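Local coordinates for protein 2-nitropropane dioxygenase (Streptomyces ansochromogenes, PDB 3BW3) that uses bound flavin mononucleotide and molecular oxygen to oxidise nitroalkanes or their nitronates, probably including the plant and fungal poison propionate 3-nitronate, at residues 40-45 with 67-72; 24-29 with 58-63; 247-252 with 315-320. The protein carries 1 engineered substitution. All coordinates share one frame; numbering follows the deposited sequence.

Contact 1: 40-45 with 67-72. With FMN (flavin mononucleotide), chain B; NIE (nitroethane), chain C.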
loop_
_atom_site.group_PDB
_atom_site.type_symbol
_atom_site.label_atom_id
_atom_site.label_comp_id
_atom_site.label_asym_id
_atom_site.label_seq_id
_atom_site.Cartn_x
_atom_site.Cartn_y
_atom_site.Cartn_z
ATOM N N LEU A 40 19.222 10.083 14.434
ATOM C CA LEU A 40 18.854 11.222 15.261
ATOM C C LEU A 40 17.955 12.062 14.355
ATOM O O LEU A 40 18.156 12.098 13.137
ATOM C CB LEU A 40 20.083 12.040 15.657
ATOM C CG LEU A 40 21.025 11.446 16.699
ATOM C CD1 LEU A 40 22.190 12.405 16.932
ATOM C CD2 LEU A 40 20.262 11.194 17.993
ATOM N N ALA A 41 16.963 12.723 14.937
ATOM C CA ALA A 41 16.055 13.553 14.158
ATOM C C ALA A 41 16.321 15.025 14.456
ATOM O O ALA A 41 16.184 15.466 15.597
ATOM C CB ALA A 41 14.613 13.200 14.496
ATOM N N ALA A 42 16.707 15.782 13.434
ATOM C CA ALA A 42 16.984 17.202 13.612
ATOM C C ALA A 42 15.727 18.042 13.381
ATOM O O ALA A 42 15.720 19.249 13.630
ATOM C CB ALA A 42 18.092 17.641 12.655
ATOM N N GLY A 43 14.667 17.393 12.910
ATOM C CA GLY A 43 13.420 18.089 12.642
ATOM C C GLY A 43 12.844 18.880 13.805
ATOM O O GLY A 43 12.625 18.343 14.888
ATOM N N TYR A 44 12.593 20.162 13.558
ATOM C CA TYR A 44 12.031 21.098 14.536
ATOM C C TYR A 44 12.978 21.504 15.665
ATOM O O TYR A 44 12.594 22.268 16.546
ATOM C CB TYR A 44 10.724 20.547 15.122
ATOM C CG TYR A 44 9.720 20.149 14.063
ATOM C CD1 TYR A 44 9.354 21.038 13.050
ATOM C CD2 TYR A 44 9.162 18.871 14.047
ATOM C CE1 TYR A 44 8.466 20.664 12.052
ATOM C CE2 TYR A 44 8.271 18.488 13.052
ATOM C CZ TYR A 44 7.927 19.390 12.057
ATOM O OH TYR A 44 7.032 19.025 11.074
ATOM N N LYS A 45 14.209 21.000 15.645
ATOM C CA LYS A 45 15.187 21.370 16.670
ATOM C C LYS A 45 16.035 22.510 16.118
ATOM O O LYS A 45 15.966 22.816 14.930
ATOM C CB LYS A 45 16.111 20.196 16.999
ATOM C CG LYS A 45 15.421 18.966 17.584
ATOM C CD LYS A 45 16.448 17.907 17.982
ATOM C CE LYS A 45 15.789 16.676 18.589
ATOM N NZ LYS A 45 15.020 16.997 19.837
ATOM N N VAL A 67 21.710 11.237 10.783
ATOM C CA VAL A 67 21.028 12.433 11.270
ATOM C C VAL A 67 20.097 12.847 10.127
ATOM O O VAL A 67 20.513 12.909 8.974
ATOM C CB VAL A 67 22.021 13.588 11.579
ATOM C CG1 VAL A 67 21.256 14.834 12.013
ATOM C CG2 VAL A 67 22.992 13.163 12.681
ATOM N N ASN A 68 18.839 13.118 10.453
ATOM C CA ASN A 68 17.846 13.493 9.453
ATOM C C ASN A 68 17.496 14.978 9.526
ATOM O O ASN A 68 17.318 15.528 10.614
ATOM C CB ASN A 68 16.596 12.619 9.660
ATOM C CG ASN A 68 15.439 12.997 8.750
ATOM O OD1 ASN A 68 14.544 13.739 9.145
ATOM N ND2 ASN A 68 15.452 12.481 7.526
ATOM N N VAL A 69 17.416 15.634 8.372
ATOM C CA VAL A 69 17.068 17.054 8.352
ATOM C C VAL A 69 15.913 17.343 7.392
ATOM O O VAL A 69 15.756 16.670 6.368
ATOM C CB VAL A 69 18.282 17.948 7.956
ATOM C CG1 VAL A 69 19.492 17.611 8.826
ATOM C CG2 VAL A 69 18.610 17.774 6.502
ATOM N N PHE A 70 15.103 18.340 7.733
ATOM C CA PHE A 70 13.977 18.722 6.894
ATOM C C PHE A 70 14.408 19.777 5.876
ATOM O O PHE A 70 15.175 20.694 6.192
ATOM C CB PHE A 70 12.831 19.294 7.738
ATOM C CG PHE A 70 12.194 18.303 8.677
ATOM C CD1 PHE A 70 12.408 16.935 8.533
ATOM C CD2 PHE A 70 11.330 18.742 9.677
ATOM C CE1 PHE A 70 11.767 16.015 9.369
ATOM C CE2 PHE A 70 10.685 17.836 10.517
ATOM C CZ PHE A 70 10.903 16.468 10.362
ATOM N N MET A 71 13.913 19.640 4.652
ATOM C CA MET A 71 14.228 20.598 3.604
ATOM C C MET A 71 13.420 21.863 3.853
ATOM O O MET A 71 12.300 21.800 4.360
ATOM C CB MET A 71 13.839 20.047 2.226
ATOM C CG MET A 71 14.618 18.826 1.765
ATOM S SD MET A 71 16.379 19.131 1.720
ATOM C CE MET A 71 16.462 20.568 0.685
ATOM N N PRO A 72 13.990 23.035 3.527
ATOM C CA PRO A 72 13.250 24.283 3.727
ATOM C C PRO A 72 12.045 24.251 2.785
ATOM O O PRO A 72 12.117 23.660 1.711
ATOM C CB PRO A 72 14.264 25.349 3.323
ATOM C CG PRO A 72 15.558 24.739 3.727
ATOM C CD PRO A 72 15.410 23.308 3.253
HETATM N N1 FMN B . 10.901 10.553 8.800
HETATM C C2 FMN B . 11.829 11.584 8.638
HETATM O O2 FMN B . 12.539 11.608 7.634
HETATM N N3 FMN B . 11.960 12.573 9.601
HETATM C C4 FMN B . 11.201 12.591 10.760
HETATM O O4 FMN B . 11.361 13.494 11.597
HETATM C C4A FMN B . 10.259 11.543 10.949
HETATM N N5 FMN B . 9.476 11.476 12.103
HETATM C C5A FMN B . 8.570 10.430 12.314
HETATM C C6 FMN B . 7.812 10.386 13.512
HETATM C C7 FMN B . 6.874 9.328 13.783
HETATM C C7M FMN B . 6.781 8.953 15.281
HETATM C C8 FMN B . 6.791 8.301 12.769
HETATM C C8M FMN B . 6.465 6.840 13.084
HETATM C C9 FMN B . 7.529 8.348 11.548
HETATM C C9A FMN B . 8.429 9.411 11.317
HETATM N N10 FMN B . 9.204 9.486 10.129
HETATM C C10 FMN B . 10.125 10.528 9.944
HETATM C "C1'" FMN B . 8.920 8.548 8.952
HETATM C "C2'" FMN B . 9.957 7.402 8.979
HETATM O "O2'" FMN B . 11.153 7.847 8.352
HETATM C "C3'" FMN B . 9.476 6.139 8.182
HETATM O "O3'" FMN B . 9.234 6.581 6.844
HETATM C "C4'" FMN B . 8.191 5.478 8.728
HETATM O "O4'" FMN B . 8.289 5.417 10.158
HETATM C "C5'" FMN B . 8.027 4.044 8.145
HETATM O "O5'" FMN B . 6.831 3.384 8.631
HETATM P P FMN B . 6.680 2.427 9.962
HETATM O O1P FMN B . 8.067 1.930 9.681
HETATM O O2P FMN B . 5.460 2.005 9.182
HETATM O O3P FMN B . 6.591 3.735 10.738
HETATM N N3 NIE C . 6.340 16.008 15.457
HETATM C C1 NIE C . 7.429 17.783 16.802
HETATM C C2 NIE C . 6.410 16.636 16.777
HETATM O O4 NIE C . 6.755 14.871 15.314
HETATM O O5 NIE C . 5.856 16.603 14.505
HETATM O O HOH W 1 13.933 14.686 11.648
#

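Contact 2: 24-29 with 58-63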
loop_
_atom_site.group_PDB
_atom_site.type_symbol
_atom_site.label_atom_id
_atom_site.label_comp_id
_atom_site.label_asym_id
_atom_site.label_seq_id
_atom_site.Cartn_x
_atom_site.Cartn_y
_atom_site.Cartn_z
ATOM N N VAL A 24 15.667 9.934 20.787
ATOM C CA VAL A 24 16.702 10.417 21.688
ATOM C C VAL A 24 17.979 9.592 21.454
ATOM O O VAL A 24 17.924 8.488 20.903
ATOM C CB VAL A 24 16.240 10.312 23.157
ATOM C CG1 VAL A 24 15.100 11.293 23.403
ATOM C CG2 VAL A 24 15.783 8.893 23.466
ATOM N N PRO A 25 19.149 10.126 21.852
ATOM C CA PRO A 25 20.429 9.429 21.672
ATOM C C PRO A 25 20.434 7.984 22.154
ATOM O O PRO A 25 21.063 7.119 21.540
ATOM C CB PRO A 25 21.405 10.303 22.453
ATOM C CG PRO A 25 20.850 11.675 22.224
ATOM C CD PRO A 25 19.364 11.454 22.455
ATOM N N GLN A 26 19.734 7.730 23.254
ATOM C CA GLN A 26 19.656 6.392 23.826
ATOM C C GLN A 26 19.043 5.375 22.866
ATOM O O GLN A 26 19.432 4.211 22.874
ATOM C CB GLN A 26 18.857 6.429 25.135
ATOM C CG GLN A 26 19.556 7.184 26.265
ATOM C CD GLN A 26 19.639 8.694 26.035
ATOM O OE1 GLN A 26 20.628 9.334 26.407
ATOM N NE2 GLN A 26 18.600 9.267 25.441
ATOM N N LEU A 27 18.088 5.804 22.040
ATOM C CA LEU A 27 17.469 4.888 21.081
ATOM C C LEU A 27 18.462 4.572 19.969
ATOM O O LEU A 27 18.770 3.409 19.707
ATOM C CB LEU A 27 16.193 5.494 20.477
ATOM C CG LEU A 27 15.548 4.700 19.329
ATOM C CD1 LEU A 27 15.257 3.278 19.777
ATOM C CD2 LEU A 27 14.266 5.383 18.873
ATOM N N ALA A 28 18.962 5.620 19.323
ATOM C CA ALA A 28 19.928 5.475 18.244
ATOM C C ALA A 28 21.092 4.593 18.691
ATOM O O ALA A 28 21.507 3.684 17.974
ATOM C CB ALA A 28 20.443 6.850 17.832
ATOM N N ALA A 29 21.608 4.861 19.886
ATOM C CA ALA A 29 22.730 4.098 20.417
ATOM C C ALA A 29 22.438 2.603 20.526
ATOM O O ALA A 29 23.262 1.779 20.131
ATOM C CB ALA A 29 23.140 4.649 21.776
ATOM N N ARG A 58 27.741 10.136 20.244
ATOM C CA ARG A 58 29.109 9.696 20.007
ATOM C C ARG A 58 29.677 9.167 21.317
ATOM O O ARG A 58 30.542 8.291 21.326
ATOM C CB ARG A 58 29.962 10.854 19.488
ATOM C CG ARG A 58 29.692 11.216 18.032
ATOM C CD ARG A 58 30.348 12.546 17.659
ATOM N NE ARG A 58 30.316 12.786 16.216
ATOM C CZ ARG A 58 30.531 13.969 15.651
ATOM N NH1 ARG A 58 30.793 15.027 16.408
ATOM N NH2 ARG A 58 30.486 14.092 14.329
ATOM N N GLY A 59 29.171 9.701 22.425
ATOM C CA GLY A 59 29.619 9.260 23.730
ATOM C C GLY A 59 28.980 7.942 24.116
ATOM O O GLY A 59 29.447 7.268 25.030
ATOM N N LEU A 60 27.915 7.562 23.416
ATOM C CA LEU A 60 27.224 6.312 23.715
ATOM C C LEU A 60 27.605 5.171 22.780
ATOM O O LEU A 60 27.441 4.002 23.125
ATOM C CB LEU A 60 25.712 6.524 23.678
ATOM C CG LEU A 60 25.169 7.451 24.767
ATOM C CD1 LEU A 60 23.679 7.667 24.563
ATOM C CD2 LEU A 60 25.441 6.834 26.138
ATOM N N THR A 61 28.119 5.501 21.601
ATOM C CA THR A 61 28.515 4.471 20.648
ATOM C C THR A 61 29.512 5.013 19.637
ATOM O O THR A 61 29.499 6.200 19.319
ATOM C CB THR A 61 27.287 3.919 19.878
ATOM O OG1 THR A 61 27.705 2.883 18.978
ATOM C CG2 THR A 61 26.615 5.031 19.083
ATOM N N GLY A 62 30.378 4.136 19.139
ATOM C CA GLY A 62 31.363 4.546 18.155
ATOM C C GLY A 62 30.967 4.037 16.782
ATOM O O GLY A 62 31.674 4.252 15.797
ATOM N N ARG A 63 29.824 3.360 16.712
ATOM C CA ARG A 63 29.346 2.815 15.447
ATOM C C ARG A 63 28.610 3.870 14.618
ATOM O O ARG A 63 28.145 4.876 15.151
ATOM C CB ARG A 63 28.456 1.601 15.725
ATOM C CG ARG A 63 29.203 0.527 16.516
ATOM C CD ARG A 63 28.356 -0.690 16.833
ATOM N NE ARG A 63 29.049 -1.591 17.756
ATOM C CZ ARG A 63 30.206 -2.198 17.499
ATOM N NH1 ARG A 63 30.822 -2.018 16.335
ATOM N NH2 ARG A 63 30.761 -2.981 18.416
#

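Contact 3: 247-252 with 315-320. With FMN (flavin mononucleotide), chain B; NIE (nitroethane), chain C.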
loop_
_atom_site.group_PDB
_atom_site.type_symbol
_atom_site.label_atom_id
_atom_site.label_comp_id
_atom_site.label_asym_id
_atom_site.label_seq_id
_atom_site.Cartn_x
_atom_site.Cartn_y
_atom_site.Cartn_z
ATOM N N GLY A 247 11.551 7.894 23.056
ATOM C CA GLY A 247 11.116 9.002 23.885
ATOM C C GLY A 247 9.671 9.403 23.646
ATOM O O GLY A 247 9.218 10.422 24.162
ATOM N N ALA A 248 8.945 8.613 22.860
ATOM C CA ALA A 248 7.542 8.913 22.582
ATOM C C ALA A 248 6.740 8.870 23.881
ATOM O O ALA A 248 6.982 8.026 24.741
ATOM C CB ALA A 248 6.972 7.907 21.584
ATOM N N PRO A 249 5.774 9.786 24.039
ATOM C CA PRO A 249 4.939 9.843 25.242
ATOM C C PRO A 249 4.256 8.513 25.528
ATOM O O PRO A 249 3.975 7.745 24.606
ATOM C CB PRO A 249 3.926 10.935 24.906
ATOM C CG PRO A 249 4.711 11.856 24.017
ATOM C CD PRO A 249 5.430 10.876 23.109
ATOM N N GLY A 250 3.988 8.251 26.805
ATOM C CA GLY A 250 3.322 7.021 27.194
ATOM C C GLY A 250 1.989 6.822 26.490
ATOM O O GLY A 250 1.676 5.705 26.085
ATOM N N PRO A 251 1.171 7.880 26.341
ATOM C CA PRO A 251 -0.127 7.757 25.669
ATOM C C PRO A 251 0.023 7.335 24.203
ATOM O O PRO A 251 -0.822 6.625 23.658
ATOM C CB PRO A 251 -0.720 9.160 25.799
ATOM C CG PRO A 251 -0.152 9.639 27.090
ATOM C CD PRO A 251 1.295 9.204 26.976
ATOM N N HIS A 252 1.105 7.786 23.573
ATOM C CA HIS A 252 1.359 7.456 22.177
ATOM C C HIS A 252 1.757 5.987 22.054
ATOM O O HIS A 252 1.231 5.266 21.207
ATOM C CB HIS A 252 2.457 8.372 21.621
ATOM C CG HIS A 252 2.645 8.267 20.138
ATOM N ND1 HIS A 252 3.380 9.183 19.418
ATOM C CD2 HIS A 252 2.218 7.343 19.244
ATOM C CE1 HIS A 252 3.400 8.828 18.147
ATOM N NE2 HIS A 252 2.703 7.714 18.015
ATOM N N GLN A 315 -6.314 11.570 22.525
ATOM C CA GLN A 315 -7.252 12.045 21.504
ATOM C C GLN A 315 -6.878 13.397 20.900
ATOM O O GLN A 315 -7.442 13.800 19.883
ATOM C CB GLN A 315 -8.669 12.129 22.078
ATOM C CG GLN A 315 -9.238 10.818 22.613
ATOM C CD GLN A 315 -9.364 9.746 21.550
ATOM O OE1 GLN A 315 -9.616 10.038 20.382
ATOM N NE2 GLN A 315 -9.208 8.495 21.955
ATOM N N GLY A 316 -5.933 14.097 21.518
ATOM C CA GLY A 316 -5.522 15.392 20.999
ATOM C C GLY A 316 -4.078 15.383 20.533
ATOM O O GLY A 316 -3.482 16.433 20.274
ATOM N N MET A 317 -3.514 14.187 20.413
ATOM C CA MET A 317 -2.131 14.041 19.998
ATOM C C MET A 317 -1.981 13.540 18.575
ATOM O O MET A 317 -2.914 12.967 18.003
ATOM C CB MET A 317 -1.406 13.078 20.939
ATOM C CG MET A 317 -1.298 13.559 22.377
ATOM S SD MET A 317 -0.593 12.290 23.444
ATOM C CE MET A 317 1.021 12.049 22.657
ATOM N N ALA A 318 -0.799 13.775 18.003
ATOM C CA ALA A 318 -0.485 13.303 16.657
ATOM C C ALA A 318 0.036 11.890 16.869
ATOM O O ALA A 318 1.228 11.682 17.057
ATOM C CB ALA A 318 0.595 14.168 16.026
ATOM N N LEU A 319 -0.868 10.918 16.849
ATOM C CA LEU A 319 -0.497 9.529 17.076
ATOM C C LEU A 319 0.132 8.857 15.846
ATOM O O LEU A 319 -0.412 7.895 15.307
ATOM C CB LEU A 319 -1.739 8.759 17.545
ATOM C CG LEU A 319 -2.446 9.332 18.787
ATOM C CD1 LEU A 319 -3.708 8.540 19.088
ATOM C CD2 LEU A 319 -1.510 9.283 19.986
ATOM N N TRP A 320 1.283 9.361 15.410
ATOM C CA TRP A 320 1.978 8.807 14.244
ATOM C C TRP A 320 2.129 7.288 14.358
ATOM O O TRP A 320 2.572 6.778 15.390
ATOM C CB TRP A 320 3.371 9.420 14.115
ATOM C CG TRP A 320 3.417 10.917 14.030
ATOM C CD1 TRP A 320 4.339 11.734 14.624
ATOM C CD2 TRP A 320 2.540 11.777 13.286
ATOM N NE1 TRP A 320 4.092 13.043 14.297
ATOM C CE2 TRP A 320 2.995 13.100 13.478
ATOM C CE3 TRP A 320 1.416 11.557 12.480
ATOM C CZ2 TRP A 320 2.366 14.203 12.892
ATOM C CZ3 TRP A 320 0.788 12.655 11.896
ATOM C CH2 TRP A 320 1.266 13.961 12.108
HETATM N N1 FMN B . 10.901 10.553 8.800
HETATM C C2 FMN B . 11.829 11.584 8.638
HETATM O O2 FMN B . 12.539 11.608 7.634
HETATM N N3 FMN B . 11.960 12.573 9.601
HETATM C C4 FMN B . 11.201 12.591 10.760
HETATM O O4 FMN B . 11.361 13.494 11.597
HETATM C C4A FMN B . 10.259 11.543 10.949
HETATM N N5 FMN B . 9.476 11.476 12.103
HETATM C C5A FMN B . 8.570 10.430 12.314
HETATM C C6 FMN B . 7.812 10.386 13.512
HETATM C C7 FMN B . 6.874 9.328 13.783
HETATM C C7M FMN B . 6.781 8.953 15.281
HETATM C C8 FMN B . 6.791 8.301 12.769
HETATM C C8M FMN B . 6.465 6.840 13.084
HETATM C C9 FMN B . 7.529 8.348 11.548
HETATM C C9A FMN B . 8.429 9.411 11.317
HETATM N N10 FMN B . 9.204 9.486 10.129
HETATM C C10 FMN B . 10.125 10.528 9.944
HETATM C "C1'" FMN B . 8.920 8.548 8.952
HETATM C "C2'" FMN B . 9.957 7.402 8.979
HETATM O "O2'" FMN B . 11.153 7.847 8.352
HETATM C "C3'" FMN B . 9.476 6.139 8.182
HETATM O "O3'" FMN B . 9.234 6.581 6.844
HETATM C "C4'" FMN B . 8.191 5.478 8.728
HETATM O "O4'" FMN B . 8.289 5.417 10.158
HETATM C "C5'" FMN B . 8.027 4.044 8.145
HETATM O "O5'" FMN B . 6.831 3.384 8.631
HETATM P P FMN B . 6.680 2.427 9.962
HETATM O O1P FMN B . 8.067 1.930 9.681
HETATM O O2P FMN B . 5.460 2.005 9.182
HETATM O O3P FMN B . 6.591 3.735 10.738
HETATM N N3 NIE C . 6.340 16.008 15.457
HETATM C C1 NIE C . 7.429 17.783 16.802
HETATM C C2 NIE C . 6.410 16.636 16.777
HETATM O O4 NIE C . 6.755 14.871 15.314
HETATM O O5 NIE C . 5.856 16.603 14.505
#

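Contact 1: 40-45 with 67-72
Leu40 and Ala41 pair in parallel with Val67 and Asn68, joining the strands of a beta-alpha-beta unit of the TIM barrel, strand 38-41, helix 47-60 and strand 65-70. Leu40 O accepts from Asn68 N at 3.0 Å. On its outer side Leu40 packs with Val67 beneath helix 47-60, whereas Ala41 and Asn68 put their side chains on the other face, where Asn68 OD1 accepts from flavin N3 at 2.9 Å. The Asn68 amide is carried there with CG anti to the backbone N (chi1 175°), and its ND2 is hydrogen-bonded to Ser127. Ala42 N continues the pairing, donating to Asn68 O at 2.9 Å in the carbonyl plane, and its CB touches the CG1 methyls of Val67 and Val69. The chain then leaves the strand in a type II turn from Ala42 to Lys45. Gly43 CA lies over a face of the Phe70 ring, 3.7 Å from its centroid, a CH-pi contact; a CB on this residue would collide with Phe70 CZ. Gly43 N also donates to a water that bridges Asn68 OD1 and flavin O4. Tyr44 meets the same phenylalanine differently: the Phe70 edge points at the tyrosine face, with planes at 78°, while Tyr44 OH is hydrogen-bonded to Tyr294. Beyond this T-shaped pair, Tyr44 CE2 lies 3.4 Å from nitroethane O5.

Contact 2: 24-29 with 58-63
Leu60 and Thr61, near the C-terminal end of helix 47-60 on the way to strand 65-70, pack against the N-terminal part of helix 25-33; both helices belong to the outer layer of the TIM barrel. The contact is apolar and small, burying 176 Å² over both sides. Leu60 supplies most of it and uses two parts of its side chain. Its CB meets Ala29 CB at 3.7 Å, the closest approach between the segments. Its CG is anti to the carbonyl carbon (chi1 -66°) and the chain then runs extended, which carries CD1 past Ala29 to the start of the opposing helix. There CD1 lies 4.1 Å from Pro25 CB and touches Pro25 O, the carbonyl that accepts the helical bond from Ala29 N. Gln26 starts out away from Leu60, but its bend at chi2 (69°) brings the amide back across the leucine, so that OE1 comes 3.9 Å from Leu60 CD1, a van der Waals contact. Earlier in helix 47-60, Leu57 also touches Ala28 and Ala29. Thr61 follows with its methyl turned to the helix, CG2 lying 4.2 Å from Ala29 CA. Its hydroxyl is hydrogen-bonded to Glu33, farther along helix 25-33. The same oxygen closes an ST turn: Arg63 N donates to Thr61 OG1 at 3.1 Å, with an N-H...O angle of 165°.

Contact 3: 247-252 with 315-320
His252 and Leu319 are the residues whose CA atoms come nearest, 5.8 Å apart. One segment runs from Pro249, the N-cap residue, into helix 250-255; the other is irregular, folded by successive inverse gamma turns centred on Ala318 and Leu319. Those turns set Trp320 O before the imidazole. His252 NE2 donates to it at 2.8 Å, with an N-H...O angle of 162°; the oxygen lies in the ring plane, while the donor is tilted 16° from the carbonyl plane. The histidine reaches across because its CG is anti to the backbone N (chi1 -171°). Leu319 CA sits over one face of the same ring, 4.1 Å from the centroid, in a CH-pi contact. The histidine bond joins helix 250-255, which comes after TIM-barrel strand 233-236 and the short helix 238-241, to the loop between helices 296-311 and 333-350, which carries Trp320 into the active-site pocket. Were His252 cut back to an alanine, the Trp320 carbonyl would probably lose this donor and a gap would open next to Leu319. Met317 fills the other end of the contact: its bend at chi3 lays CE 3.8 Å from Pro249 CB, while SD rests 3.9 Å from Pro251 CB. Trp320 turns its indole away from the helix; its CB lies 3.5 Å from flavin C7, and NE1 makes a weak hydrogen bond to nitroethane O4 at 3.4 Å.

How the contacts relate
Contacts 1 and 2 interlock along the chain, their segments alternating as 24-29, 40-45, 58-63 and 67-72; contact 3 comes later in sequence. The first two share consecutive elements of the barrel: helix 25-33, strand 38-41, helix 47-60 and strand 65-70. Their centres are about 17 Å apart, yet they touch where Leu40 CD2 packs 4.1 Å from Pro25 CA, joining the sheet to its helical cover. Contact 3 touches neither: its centre is about 19 Å from that of contact 1 and about 23 Å from that of contact 2. Contacts 1 and 3 both reach the flavin and nitroethane. Separate parts of the chain thus line one pocket, while contact 2 packs helices away from the annotated sites.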